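Copper-containing nitrite reductase (Thermus scotoductus, PDB 6HBE) probably reduces nitrite to nitric oxide at copper centres, working as a homotrimer that takes its electrons from a cytochrome c. Local coordinates at residues Arg22-Glu27 and Pro53-Glu58; Leu215-Gly220 and Ile251-Pro256; Ile365-Thr370 and Val440-Ser445. All coordinates share one frame; numbering follows the deposited sequence.

Contact 1: residues Arg22-Glu27 and Pro53-Glu58; sequences RHFTLE and PMLVVE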
ATOM      1  N   ARG C  22       0.604   8.111  39.210  1.00 35.63           N
ATOM      2  CA  ARG C  22       1.636   8.562  38.302  1.00 35.54           C
ATOM      3  C   ARG C  22       1.082   9.747  37.565  1.00 34.45           C
ATOM      4  O   ARG C  22      -0.070   9.719  37.120  1.00 36.26           O
ATOM      5  CB  ARG C  22       1.984   7.448  37.309  1.00 36.23           C
ATOM      6  CG  ARG C  22       2.543   6.176  37.927  1.00 39.18           C
ATOM      7  CD  ARG C  22       3.820   6.466  38.715  1.00 42.86           C
ATOM      8  NE  ARG C  22       4.702   7.340  37.936  1.00 42.32           N
ATOM      9  CZ  ARG C  22       5.453   6.944  36.902  1.00 45.55           C
ATOM     10  NH1 ARG C  22       5.496   5.658  36.529  1.00 43.81           N
ATOM     11  NH2 ARG C  22       6.200   7.836  36.249  1.00 44.92           N
ATOM     12  N   HIS C  23       1.897  10.775  37.388  1.00 32.52           N
ATOM     13  CA  HIS C  23       1.432  11.976  36.756  1.00 33.32           C
ATOM     14  C   HIS C  23       2.326  12.368  35.593  1.00 31.06           C
ATOM     15  O   HIS C  23       3.546  12.387  35.729  1.00 30.27           O
ATOM     16  CB  HIS C  23       1.334  13.105  37.790  1.00 38.53           C
ATOM     17  CG  HIS C  23       0.827  14.381  37.206  1.00 45.76           C
ATOM     18  ND1 HIS C  23       1.380  15.609  37.491  1.00 50.60           N
ATOM     19  CD2 HIS C  23      -0.151  14.608  36.294  1.00 47.95           C
ATOM     20  CE1 HIS C  23       0.752  16.541  36.795  1.00 51.45           C
ATOM     21  NE2 HIS C  23      -0.174  15.956  36.050  1.00 48.89           N
ATOM     22  N   PHE C  24       1.702  12.678  34.452  1.00 29.12           N
ATOM     23  CA  PHE C  24       2.398  13.045  33.237  1.00 27.65           C
ATOM     24  C   PHE C  24       1.791  14.298  32.628  1.00 27.70           C
ATOM     25  O   PHE C  24       0.558  14.451  32.609  1.00 29.13           O
ATOM     26  CB  PHE C  24       2.333  11.898  32.195  1.00 28.48           C
ATOM     27  CG  PHE C  24       2.881  10.575  32.691  1.00 29.61           C
ATOM     28  CD1 PHE C  24       4.252  10.348  32.759  1.00 31.17           C
ATOM     29  CD2 PHE C  24       2.021   9.571  33.114  1.00 29.68           C
ATOM     30  CE1 PHE C  24       4.753   9.130  33.202  1.00 32.38           C
ATOM     31  CE2 PHE C  24       2.505   8.348  33.565  1.00 31.28           C
ATOM     32  CZ  PHE C  24       3.879   8.124  33.613  1.00 31.32           C
ATOM     33  N   THR C  25       2.651  15.158  32.075  1.00 26.89           N
ATOM     34  CA  THR C  25       2.224  16.384  31.422  1.00 28.69           C
ATOM     35  C   THR C  25       2.569  16.359  29.927  1.00 28.06           C
ATOM     36  O   THR C  25       3.721  16.152  29.559  1.00 27.01           O
ATOM     37  CB  THR C  25       2.816  17.636  32.090  1.00 31.19           C
ATOM     38  OG1 THR C  25       2.452  17.642  33.480  1.00 34.37           O
ATOM     39  CG2 THR C  25       2.239  18.904  31.439  1.00 32.48           C
ATOM     40  N   LEU C  26       1.545  16.486  29.075  1.00 25.95           N
ATOM     41  CA  LEU C  26       1.740  16.629  27.629  1.00 27.45           C
ATOM     42  C   LEU C  26       1.370  18.029  27.148  1.00 26.79           C
ATOM     43  O   LEU C  26       0.276  18.527  27.476  1.00 29.18           O
ATOM     44  CB  LEU C  26       0.910  15.570  26.871  1.00 27.97           C
ATOM     45  CG  LEU C  26       1.261  14.110  27.166  1.00 29.68           C
ATOM     46  CD1 LEU C  26       0.276  13.161  26.515  1.00 30.00           C
ATOM     47  CD2 LEU C  26       2.687  13.782  26.711  1.00 30.19           C
ATOM     48  N   GLU C  27       2.234  18.631  26.331  1.00 25.43           N
ATOM     49  CA  GLU C  27       2.066  19.969  25.832  1.00 27.17           C
ATOM     50  C   GLU C  27       1.987  20.012  24.297  1.00 28.10           C
ATOM     51  O   GLU C  27       2.999  19.846  23.602  1.00 27.49           O
ATOM     52  CB  GLU C  27       3.210  20.869  26.334  1.00 28.82           C
ATOM     53  CG  GLU C  27       3.297  20.924  27.862  1.00 30.82           C
ATOM     54  CD  GLU C  27       4.237  22.011  28.376  1.00 35.67           C
ATOM     55  OE1 GLU C  27       5.228  22.325  27.683  1.00 35.97           O
ATOM     56  OE2 GLU C  27       3.979  22.548  29.478  1.00 36.83           O
ATOM     57  N   PRO C  53       6.995  12.377  24.363  1.00 23.09           N
ATOM     58  CA  PRO C  53       7.421  11.774  25.622  1.00 25.66           C
ATOM     59  C   PRO C  53       6.915  10.357  25.802  1.00 23.14           C
ATOM     60  O   PRO C  53       5.756  10.104  25.542  1.00 23.90           O
ATOM     61  CB  PRO C  53       6.775  12.703  26.680  1.00 25.25           C
ATOM     62  CG  PRO C  53       6.792  14.022  26.003  1.00 24.03           C
ATOM     63  CD  PRO C  53       6.346  13.682  24.603  1.00 23.71           C
ATOM     64  N   MET C  54       7.786   9.454  26.206  1.00 21.77           N
ATOM     65  CA  MET C  54       7.417   8.066  26.471  1.00 22.64           C
ATOM     66  C   MET C  54       6.998   7.936  27.914  1.00 23.52           C
ATOM     67  O   MET C  54       7.764   8.339  28.803  1.00 23.36           O
ATOM     68  CB  MET C  54       8.607   7.124  26.181  1.00 22.85           C
ATOM     69  CG  MET C  54       8.282   5.650  26.432  1.00 24.76           C
ATOM     70  SD  MET C  54       9.682   4.525  26.148  1.00 26.32           S
ATOM     71  CE  MET C  54      10.636   4.774  27.650  1.00 28.29           C
ATOM     72  N   LEU C  55       5.815   7.346  28.156  1.00 23.35           N
ATOM     73  CA  LEU C  55       5.261   7.145  29.499  1.00 24.11           C
ATOM     74  C   LEU C  55       5.304   5.686  29.862  1.00 25.43           C
ATOM     75  O   LEU C  55       4.930   4.842  29.046  1.00 24.26           O
ATOM     76  CB  LEU C  55       3.804   7.639  29.550  1.00 26.60           C
ATOM     77  CG  LEU C  55       3.462   8.895  28.745  1.00 27.97           C
ATOM     78  CD1 LEU C  55       1.968   9.242  28.884  1.00 30.17           C
ATOM     79  CD2 LEU C  55       4.330  10.088  29.111  1.00 27.83           C
ATOM     80  N   VAL C  56       5.789   5.355  31.064  1.00 24.48           N
ATOM     81  CA  VAL C  56       5.845   3.971  31.526  1.00 25.06           C
ATOM     82  C   VAL C  56       5.223   3.883  32.918  1.00 26.84           C
ATOM     83  O   VAL C  56       5.631   4.618  33.825  1.00 27.81           O
ATOM     84  CB  VAL C  56       7.302   3.447  31.598  1.00 26.28           C
ATOM     85  CG1 VAL C  56       7.338   2.012  32.112  1.00 27.37           C
ATOM     86  CG2 VAL C  56       7.973   3.551  30.236  1.00 26.81           C
ATOM     87  N   VAL C  57       4.256   2.985  33.071  1.00 25.71           N
ATOM     88  CA  VAL C  57       3.585   2.723  34.338  1.00 25.82           C
ATOM     89  C   VAL C  57       3.485   1.232  34.560  1.00 26.53           C
ATOM     90  O   VAL C  57       3.862   0.433  33.683  1.00 24.85           O
ATOM     91  CB  VAL C  57       2.180   3.382  34.410  1.00 25.86           C
ATOM     92  CG1 VAL C  57       2.265   4.865  34.051  1.00 25.69           C
ATOM     93  CG2 VAL C  57       1.167   2.660  33.513  1.00 26.71           C
ATOM     94  N   GLU C  58       3.016   0.859  35.754  1.00 25.82           N
ATOM     95  CA  GLU C  58       2.755  -0.533  36.109  1.00 29.67           C
ATOM     96  C   GLU C  58       1.262  -0.828  36.010  1.00 29.03           C
ATOM     97  O   GLU C  58       0.440   0.076  36.220  1.00 26.91           O
ATOM     98  CB  GLU C  58       3.244  -0.844  37.545  1.00 32.30           C
ATOM     99  CG  GLU C  58       4.722  -0.531  37.802  1.00 37.37           C
ATOM    100  CD  GLU C  58       5.714  -1.420  37.040  1.00 43.90           C
ATOM    101  OE1 GLU C  58       6.669  -0.891  36.415  1.00 55.87           O
ATOM    102  OE2 GLU C  58       5.575  -2.659  37.064  1.00 51.62           O
TER
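This is a face-to-face packing contact between the two sheets of the N-terminal cupredoxin domain, joining strand 21-36 of one sheet to the edge strand 55-58 of the other. The axes of segments 22-27 and 55-58 approach to 8.9 Å and run nearly antiparallel, at 166°. At that spacing side chains, not backbone bonds, fill the gap. Phe-24 has CG anti to the carbonyl carbon, which carries its ring toward the other segment, and chi2 (-78°) turns a face to Leu-55, whose CB makes a CH-pi contact 4.0 Å from the centroid. Leu-55 CD2 reaches back to Phe-24 CD1 at 3.7 Å, so leucine covers the ring with both stem and tip. The ring edge is met by Val-57, CG1 lying 3.5 Å from Phe-24 CE2. Leu-26 CD2 touches Pro-53 CG more loosely. At the partly exposed end, the aliphatic stem of Arg-22 packs on Val-57 CG1 while its guanidinium, set against Phe-24 CZ, reaches a backbone carbonyl: NH1 donates to Val-56 O at 2.9 Å. That bond is bent (133°), in the carbonyl plane but tilted from the guanidinium plane. Such sheet-to-sheet packing belongs to a beta-sandwich, here the Greek-key sandwich of a cupredoxin domain.

Contact 2: residues Leu215-Gly220 and Ile251-Pro256; sequences LHVVGG and IEWRVP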
ATOM      1  N   LEU C 215       8.980  -6.417  11.648  1.00 17.37           N
ATOM      2  CA  LEU C 215      10.246  -6.164  12.375  1.00 18.98           C
ATOM      3  C   LEU C 215      11.123  -7.412  12.410  1.00 18.92           C
ATOM      4  O   LEU C 215      10.611  -8.503  12.607  1.00 18.67           O
ATOM      5  CB  LEU C 215      10.012  -5.666  13.798  1.00 19.85           C
ATOM      6  CG  LEU C 215      11.215  -5.027  14.503  1.00 20.12           C
ATOM      7  CD1 LEU C 215      11.601  -3.712  13.870  1.00 21.21           C
ATOM      8  CD2 LEU C 215      10.918  -4.784  15.966  1.00 20.54           C
ATOM      9  N   HIS C 216      12.425  -7.226  12.192  1.00 17.97           N
ATOM     10  CA  HIS C 216      13.381  -8.331  11.993  1.00 19.51           C
ATOM     11  C   HIS C 216      14.751  -7.950  12.592  1.00 18.67           C
ATOM     12  O   HIS C 216      15.108  -6.765  12.572  1.00 19.64           O
ATOM     13  CB  HIS C 216      13.497  -8.642  10.490  1.00 19.34           C
ATOM     14  CG  HIS C 216      14.602  -9.598  10.128  1.00 20.48           C
ATOM     15  ND1 HIS C 216      14.538 -10.958  10.379  1.00 21.54           N
ATOM     16  CD2 HIS C 216      15.781  -9.388   9.492  1.00 21.65           C
ATOM     17  CE1 HIS C 216      15.638 -11.540   9.930  1.00 22.05           C
ATOM     18  NE2 HIS C 216      16.411 -10.608   9.385  1.00 22.31           N
ATOM     19  N   VAL C 217      15.507  -8.931  13.099  1.00 19.53           N
ATOM     20  CA  VAL C 217      16.949  -8.728  13.437  1.00 20.57           C
ATOM     21  C   VAL C 217      17.826  -9.692  12.618  1.00 20.90           C
ATOM     22  O   VAL C 217      17.632 -10.892  12.694  1.00 20.11           O
ATOM     23  CB  VAL C 217      17.260  -8.909  14.962  1.00 22.80           C
ATOM     24  CG1 VAL C 217      18.773  -8.784  15.220  1.00 24.08           C
ATOM     25  CG2 VAL C 217      16.559  -7.871  15.793  1.00 23.92           C
ATOM     26  N   VAL C 218      18.759  -9.146  11.818  1.00 21.49           N
ATOM     27  CA  VAL C 218      19.663  -9.953  10.972  1.00 22.49           C
ATOM     28  C   VAL C 218      20.624 -10.699  11.894  1.00 23.04           C
ATOM     29  O   VAL C 218      21.369 -10.069  12.657  1.00 21.34           O
ATOM     30  CB  VAL C 218      20.473  -9.070   9.984  1.00 23.21           C
ATOM     31  CG1 VAL C 218      21.332  -9.924   9.040  1.00 23.29           C
ATOM     32  CG2 VAL C 218      19.546  -8.168   9.173  1.00 24.67           C
ATOM     33  N   GLY C 219      20.580 -12.032  11.840  1.00 22.82           N
ATOM     34  CA  GLY C 219      21.338 -12.884  12.746  1.00 23.02           C
ATOM     35  C   GLY C 219      20.554 -13.301  13.965  1.00 22.69           C
ATOM     36  O   GLY C 219      21.115 -13.881  14.899  1.00 23.13           O
ATOM     37  N   GLY C 220      19.251 -13.018  14.002  1.00 22.07           N
ATOM     38  CA  GLY C 220      18.424 -13.466  15.124  1.00 20.74           C
ATOM     39  C   GLY C 220      17.076 -14.070  14.768  1.00 21.15           C
ATOM     40  O   GLY C 220      16.450 -13.687  13.779  1.00 20.33           O
ATOM     41  N   ILE C 251       8.988  -8.236  22.613  1.00 19.39           N
ATOM     42  CA  ILE C 251       9.826  -9.313  22.076  1.00 19.90           C
ATOM     43  C   ILE C 251      10.963  -9.594  23.101  1.00 21.09           C
ATOM     44  O   ILE C 251      11.601  -8.662  23.581  1.00 20.99           O
ATOM     45  CB  ILE C 251      10.410  -8.867  20.718  1.00 20.65           C
ATOM     46  CG1 ILE C 251       9.278  -8.712  19.672  1.00 20.85           C
ATOM     47  CG2 ILE C 251      11.497  -9.812  20.215  1.00 21.04           C
ATOM     48  CD1 ILE C 251       9.676  -7.802  18.511  1.00 20.83           C
ATOM     49  N   GLU C 252      11.179 -10.869  23.427  1.00 21.67           N
ATOM     50  CA  GLU C 252      12.317 -11.329  24.237  1.00 22.63           C
ATOM     51  C   GLU C 252      13.275 -12.150  23.353  1.00 21.90           C
ATOM     52  O   GLU C 252      12.833 -13.068  22.662  1.00 22.28           O
ATOM     53  CB  GLU C 252      11.792 -12.196  25.393  1.00 23.34           C
ATOM     54  CG  GLU C 252      10.920 -11.457  26.386  1.00 25.91           C
ATOM     55  CD  GLU C 252      10.463 -12.360  27.538  1.00 25.99           C
ATOM     56  OE1 GLU C 252       9.831 -13.390  27.290  1.00 27.26           O
ATOM     57  OE2 GLU C 252      10.753 -12.032  28.701  1.00 30.24           O
ATOM     58  N   TRP C 253      14.564 -11.804  23.362  1.00 20.98           N
ATOM     59  CA  TRP C 253      15.571 -12.450  22.548  1.00 20.92           C
ATOM     60  C   TRP C 253      16.923 -12.331  23.265  1.00 21.83           C
ATOM     61  O   TRP C 253      17.252 -11.272  23.799  1.00 23.26           O
ATOM     62  CB  TRP C 253      15.634 -11.761  21.140  1.00 21.19           C
ATOM     63  CG  TRP C 253      16.739 -12.226  20.184  1.00 20.48           C
ATOM     64  CD1 TRP C 253      16.882 -13.466  19.621  1.00 20.97           C
ATOM     65  CD2 TRP C 253      17.789 -11.419  19.629  1.00 20.80           C
ATOM     66  NE1 TRP C 253      17.993 -13.496  18.808  1.00 20.72           N
ATOM     67  CE2 TRP C 253      18.568 -12.256  18.803  1.00 20.93           C
ATOM     68  CE3 TRP C 253      18.199 -10.098  19.826  1.00 21.38           C
ATOM     69  CZ2 TRP C 253      19.691 -11.788  18.108  1.00 20.57           C
ATOM     70  CZ3 TRP C 253      19.313  -9.637  19.133  1.00 21.62           C
ATOM     71  CH2 TRP C 253      20.053 -10.486  18.301  1.00 21.05           C
ATOM     72  N   ARG C 254      17.695 -13.413  23.263  1.00 23.75           N
ATOM     73  CA  ARG C 254      19.102 -13.374  23.693  1.00 25.48           C
ATOM     74  C   ARG C 254      20.029 -13.148  22.527  1.00 24.01           C
ATOM     75  O   ARG C 254      19.891 -13.793  21.491  1.00 26.31           O
ATOM     76  CB  ARG C 254      19.489 -14.654  24.422  1.00 28.71           C
ATOM     77  CG  ARG C 254      18.872 -14.685  25.812  1.00 33.48           C
ATOM     78  CD  ARG C 254      18.908 -16.046  26.448  1.00 37.04           C
ATOM     79  NE  ARG C 254      18.014 -16.996  25.793  1.00 40.10           N
ATOM     80  CZ  ARG C 254      17.584 -18.131  26.342  1.00 43.35           C
ATOM     81  NH1 ARG C 254      17.952 -18.482  27.572  1.00 45.56           N
ATOM     82  NH2 ARG C 254      16.781 -18.934  25.655  1.00 44.49           N
ATOM     83  N   VAL C 255      20.983 -12.245  22.703  1.00 23.78           N
ATOM     84  CA  VAL C 255      21.998 -11.984  21.693  1.00 23.65           C
ATOM     85  C   VAL C 255      22.846 -13.284  21.634  1.00 25.44           C
ATOM     86  O   VAL C 255      23.336 -13.739  22.694  1.00 27.09           O
ATOM     87  CB  VAL C 255      22.890 -10.773  22.037  1.00 24.05           C
ATOM     88  CG1 VAL C 255      23.911 -10.529  20.942  1.00 23.49           C
ATOM     89  CG2 VAL C 255      22.091  -9.481  22.225  1.00 25.35           C
ATOM     90  N   PRO C 256      22.989 -13.898  20.439  1.00 23.08           N
ATOM     91  CA  PRO C 256      23.844 -15.076  20.275  1.00 25.09           C
ATOM     92  C   PRO C 256      25.291 -14.838  20.748  1.00 26.06           C
ATOM     93  O   PRO C 256      25.740 -13.698  20.859  1.00 24.00           O
ATOM     94  CB  PRO C 256      23.803 -15.340  18.754  1.00 25.94           C
ATOM     95  CG  PRO C 256      22.468 -14.788  18.318  1.00 24.91           C
ATOM     96  CD  PRO C 256      22.279 -13.577  19.179  1.00 24.38           C
TER
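Trp-253 fills the space between two sheets of the second cupredoxin domain, where the turn after strand 213-217 faces the end of strand 248-254. The tight part lies at its indole. With CG anti to the backbone N (chi1 174°), the ring reaches across so that Trp-253 CH2 meets Val-217 CG1 at 3.7 Å and Trp-253 CZ2 comes equally close, 3.7 Å, to Gly-220 CA. Glycine suits this place, because a CB there would clash with CZ2. Gly-219 has a different reason: its phi of 93° in the type II turn from Val-217 to Gly-220 would jam a side chain against the preceding carbonyl. That turn is closed by Gly-220 N bonding to Val-217 O at 3.0 Å, and it presents Gly-219 O at the edge of the indole, near its plane. Pro-256 CG lies 3.8 Å from Gly-219 O.

The looser part is at the other end, where the side chains of Leu-215 and Ile-251 cross obliquely, CD2 of the leucine 4.1 Å from CD1 of the isoleucine. All seven touching residues are buried, whereas Val-218 and Arg-254 are partly exposed. Since no hydrogen bond joins the two segments, dispersion and shape hold them together, while the polar indole NE1 is satisfied by Asn-83 of the second subunit. The chemistry thus implies a tryptophan whose packing is largely apolar within its domain and whose hydrogen bond goes to another subunit.

Contact 3: residues Ile365-Thr370 and Val440-Ser445; sequences IPVGTT and VYEPLS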
ATOM      1  N   ILE C 365       0.329  29.906 -13.885  1.00 30.13           N
ATOM      2  CA  ILE C 365      -0.605  29.855 -15.024  1.00 30.34           C
ATOM      3  C   ILE C 365      -0.480  31.120 -15.900  1.00 34.56           C
ATOM      4  O   ILE C 365      -0.146  32.197 -15.377  1.00 31.45           O
ATOM      5  CB  ILE C 365      -2.079  29.717 -14.583  1.00 31.85           C
ATOM      6  CG1 ILE C 365      -2.415  30.694 -13.453  1.00 32.61           C
ATOM      7  CG2 ILE C 365      -2.380  28.294 -14.112  1.00 32.84           C
ATOM      8  CD1 ILE C 365      -3.890  30.821 -13.184  1.00 31.28           C
ATOM      9  N   PRO C 366      -0.730  30.990 -17.218  1.00 33.28           N
ATOM     10  CA  PRO C 366      -0.783  32.191 -18.098  1.00 36.76           C
ATOM     11  C   PRO C 366      -2.101  32.956 -17.951  1.00 35.94           C
ATOM     12  O   PRO C 366      -3.138  32.356 -17.632  1.00 35.05           O
ATOM     13  CB  PRO C 366      -0.669  31.603 -19.506  1.00 36.14           C
ATOM     14  CG  PRO C 366      -1.279  30.226 -19.378  1.00 36.27           C
ATOM     15  CD  PRO C 366      -0.931  29.744 -17.986  1.00 35.36           C
ATOM     16  N   VAL C 367      -2.064  34.277 -18.176  1.00 37.63           N
ATOM     17  CA  VAL C 367      -3.281  35.100 -18.158  1.00 34.95           C
ATOM     18  C   VAL C 367      -4.380  34.511 -19.050  1.00 33.49           C
ATOM     19  O   VAL C 367      -4.095  33.960 -20.132  1.00 31.01           O
ATOM     20  CB  VAL C 367      -3.015  36.585 -18.569  1.00 39.55           C
ATOM     21  CG1 VAL C 367      -2.210  37.310 -17.487  1.00 40.05           C
ATOM     22  CG2 VAL C 367      -2.318  36.690 -19.927  1.00 38.11           C
ATOM     23  N   GLY C 368      -5.628  34.621 -18.585  1.00 32.23           N
ATOM     24  CA  GLY C 368      -6.781  34.037 -19.274  1.00 34.04           C
ATOM     25  C   GLY C 368      -7.224  32.688 -18.709  1.00 34.49           C
ATOM     26  O   GLY C 368      -8.307  32.192 -19.052  1.00 34.99           O
ATOM     27  N   THR C 369      -6.408  32.092 -17.835  1.00 33.18           N
ATOM     28  CA  THR C 369      -6.659  30.723 -17.348  1.00 32.16           C
ATOM     29  C   THR C 369      -7.655  30.717 -16.202  1.00 32.66           C
ATOM     30  O   THR C 369      -7.651  31.608 -15.347  1.00 34.34           O
ATOM     31  CB  THR C 369      -5.335  30.053 -16.904  1.00 32.94           C
ATOM     32  OG1 THR C 369      -4.467  29.950 -18.025  1.00 31.24           O
ATOM     33  CG2 THR C 369      -5.568  28.614 -16.337  1.00 34.21           C
ATOM     34  N   THR C 370      -8.486  29.681 -16.171  1.00 30.90           N
ATOM     35  CA  THR C 370      -9.428  29.486 -15.105  1.00 31.17           C
ATOM     36  C   THR C 370      -8.913  28.358 -14.189  1.00 31.45           C
ATOM     37  O   THR C 370      -8.628  27.259 -14.662  1.00 31.92           O
ATOM     38  CB  THR C 370     -10.809  29.112 -15.672  1.00 32.09           C
ATOM     39  OG1 THR C 370     -11.334  30.217 -16.430  1.00 34.05           O
ATOM     40  CG2 THR C 370     -11.772  28.766 -14.562  1.00 32.19           C
ATOM     41  N   VAL C 440       0.550  34.314 -11.835  1.00 31.47           N
ATOM     42  CA  VAL C 440      -0.070  34.456 -13.151  1.00 32.27           C
ATOM     43  C   VAL C 440       0.898  35.236 -14.039  1.00 32.61           C
ATOM     44  O   VAL C 440       1.282  36.348 -13.694  1.00 31.90           O
ATOM     45  CB  VAL C 440      -1.434  35.181 -13.078  1.00 32.70           C
ATOM     46  CG1 VAL C 440      -2.139  35.140 -14.428  1.00 34.79           C
ATOM     47  CG2 VAL C 440      -2.323  34.551 -12.011  1.00 35.59           C
ATOM     48  N   TYR C 441       1.282  34.650 -15.166  1.00 32.05           N
ATOM     49  CA  TYR C 441       2.298  35.230 -16.029  1.00 33.28           C
ATOM     50  C   TYR C 441       1.710  35.714 -17.347  1.00 34.95           C
ATOM     51  O   TYR C 441       0.647  35.275 -17.762  1.00 34.16           O
ATOM     52  CB  TYR C 441       3.497  34.285 -16.240  1.00 34.25           C
ATOM     53  CG  TYR C 441       3.241  33.010 -17.035  1.00 35.21           C
ATOM     54  CD1 TYR C 441       2.864  31.829 -16.395  1.00 36.41           C
ATOM     55  CD2 TYR C 441       3.439  32.968 -18.411  1.00 34.99           C
ATOM     56  CE1 TYR C 441       2.661  30.654 -17.114  1.00 37.00           C
ATOM     57  CE2 TYR C 441       3.227  31.805 -19.140  1.00 37.57           C
ATOM     58  CZ  TYR C 441       2.839  30.641 -18.485  1.00 37.72           C
ATOM     59  OH  TYR C 441       2.622  29.486 -19.208  1.00 37.02           O
ATOM     60  N   GLU C 442       2.422  36.655 -17.976  1.00 39.62           N
ATOM     61  CA  GLU C 442       2.012  37.285 -19.249  1.00 40.45           C
ATOM     62  C   GLU C 442       3.281  37.711 -20.003  1.00 39.37           C
ATOM     63  O   GLU C 442       4.240  38.153 -19.371  1.00 36.93           O
ATOM     64  CB  GLU C 442       1.132  38.517 -18.990  1.00 43.20           C
ATOM     65  CG  GLU C 442       0.723  39.319 -20.234  1.00 44.07           C
ATOM     66  CD  GLU C 442      -0.057  40.585 -19.898  1.00 47.29           C
ATOM     67  OE1 GLU C 442       0.551  41.563 -19.372  1.00 45.92           O
ATOM     68  OE2 GLU C 442      -1.281  40.597 -20.167  1.00 47.48           O
ATOM     69  N   PRO C 443       3.294  37.594 -21.341  1.00 40.25           N
ATOM     70  CA  PRO C 443       4.481  38.084 -22.074  1.00 41.96           C
ATOM     71  C   PRO C 443       4.717  39.595 -21.848  1.00 39.87           C
ATOM     72  O   PRO C 443       3.749  40.363 -21.797  1.00 37.71           O
ATOM     73  CB  PRO C 443       4.143  37.786 -23.542  1.00 43.42           C
ATOM     74  CG  PRO C 443       3.069  36.750 -23.494  1.00 42.29           C
ATOM     75  CD  PRO C 443       2.270  37.072 -22.263  1.00 42.83           C
ATOM     76  N   LEU C 444       5.976  39.977 -21.633  1.00 41.01           N
ATOM     77  CA  LEU C 444       6.361  41.389 -21.418  1.00 44.72           C
ATOM     78  C   LEU C 444       6.043  42.291 -22.629  1.00 47.88           C
ATOM     79  O   LEU C 444       5.762  43.492 -22.459  1.00 43.69           O
ATOM     80  CB  LEU C 444       7.861  41.502 -21.076  1.00 45.58           C
ATOM     81  CG  LEU C 444       8.248  41.073 -19.655  1.00 45.36           C
ATOM     82  CD1 LEU C 444       9.741  40.808 -19.551  1.00 47.64           C
ATOM     83  CD2 LEU C 444       7.818  42.116 -18.626  1.00 46.77           C
ATOM     84  N   SER C 445       6.093  41.694 -23.826  1.00 45.36           N
ATOM     85  CA  SER C 445       5.629  42.316 -25.076  1.00 48.43           C
ATOM     86  C   SER C 445       4.225  42.933 -24.994  1.00 48.08           C
ATOM     87  O   SER C 445       3.941  43.903 -25.693  1.00 50.77           O
ATOM     88  CB  SER C 445       5.660  41.294 -26.233  1.00 47.10           C
ATOM     89  OG  SER C 445       4.532  40.432 -26.183  1.00 46.98           O
TER
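Tyr-441 lays one face of its ring over Pro-366, its neighbour on the adjacent parallel strand. Its CG takes the crowded position between the backbone N and the carbonyl carbon (chi1 68°), which folds the ring back across the proline instead of letting it stand away from the sheet. Pro-366 CB makes a CH-pi contact with the Tyr-441 ring, 4.1 Å from its centroid and 24° off the normal. Proline suits the place twice over: its ring offers a compact, rigid set of CH groups to the tyrosine, and the two bonds to the partner strand use Ile-365 O and Val-367 N, so this pairing asks for no N-H from Pro-366.

The backbones are joined on either side of this pair. Tyr-441 N donates to Ile-365 O at 2.8 Å, nearly straight at 162°, and Val-367 N donates to Tyr-441 O at 2.9 Å, approaching almost along the C=O axis. On the face opposite Tyr-441 and Pro-366, Ile-365 and Val-440 lie side by side and point the same way, with CG1 of the isoleucine 4.1 Å from CG2 of the valine. Val-367, just beyond the strand, wedges its CG1 between Val-440 CG1 and Glu-442 CB; its branched carbons cover the glutamate's aliphatic stem.

The chain then leaves through a type II turn from Pro-366 to Thr-369, with Gly-368 at a positive phi that calls for glycine. Pro-366 O accepts from both Thr-369 OG1, at 2.8 Å on a lone pair, and Thr-369 N.

In the C-terminal cupredoxin domain, strand 362-366 lies between 324-326 and 435-443. Tyr-441 OH bonds to Val-327 O, Phe-418 packs on Ile-365 and Val-440, and Glu-442 and Pro-443 pair antiparallel with a strand of the second subunit, continuing the sheet across the interface.

In the fold
The three contacts follow one another along the chain, one in each of the three cupredoxin domains. Contacts 1 and 2 both pack facing sheets through side chains, whereas contact 3 pairs neighbouring strands within a sheet. The centres of contacts 1 and 2 are about 28 Å apart; that of contact 3 lies about 56 Å from the first and about 61 Å from the second, across the chain's centre from both. In contact 1, the side chain of Leu-26 is about 11 Å from a bound copper ion, and in contact 2 Gly-219 is about 9 Å from one; contact 3 is remote from such sites. Contacts 2 and 3 both touch the second subunit, so both lie at subunit interfaces.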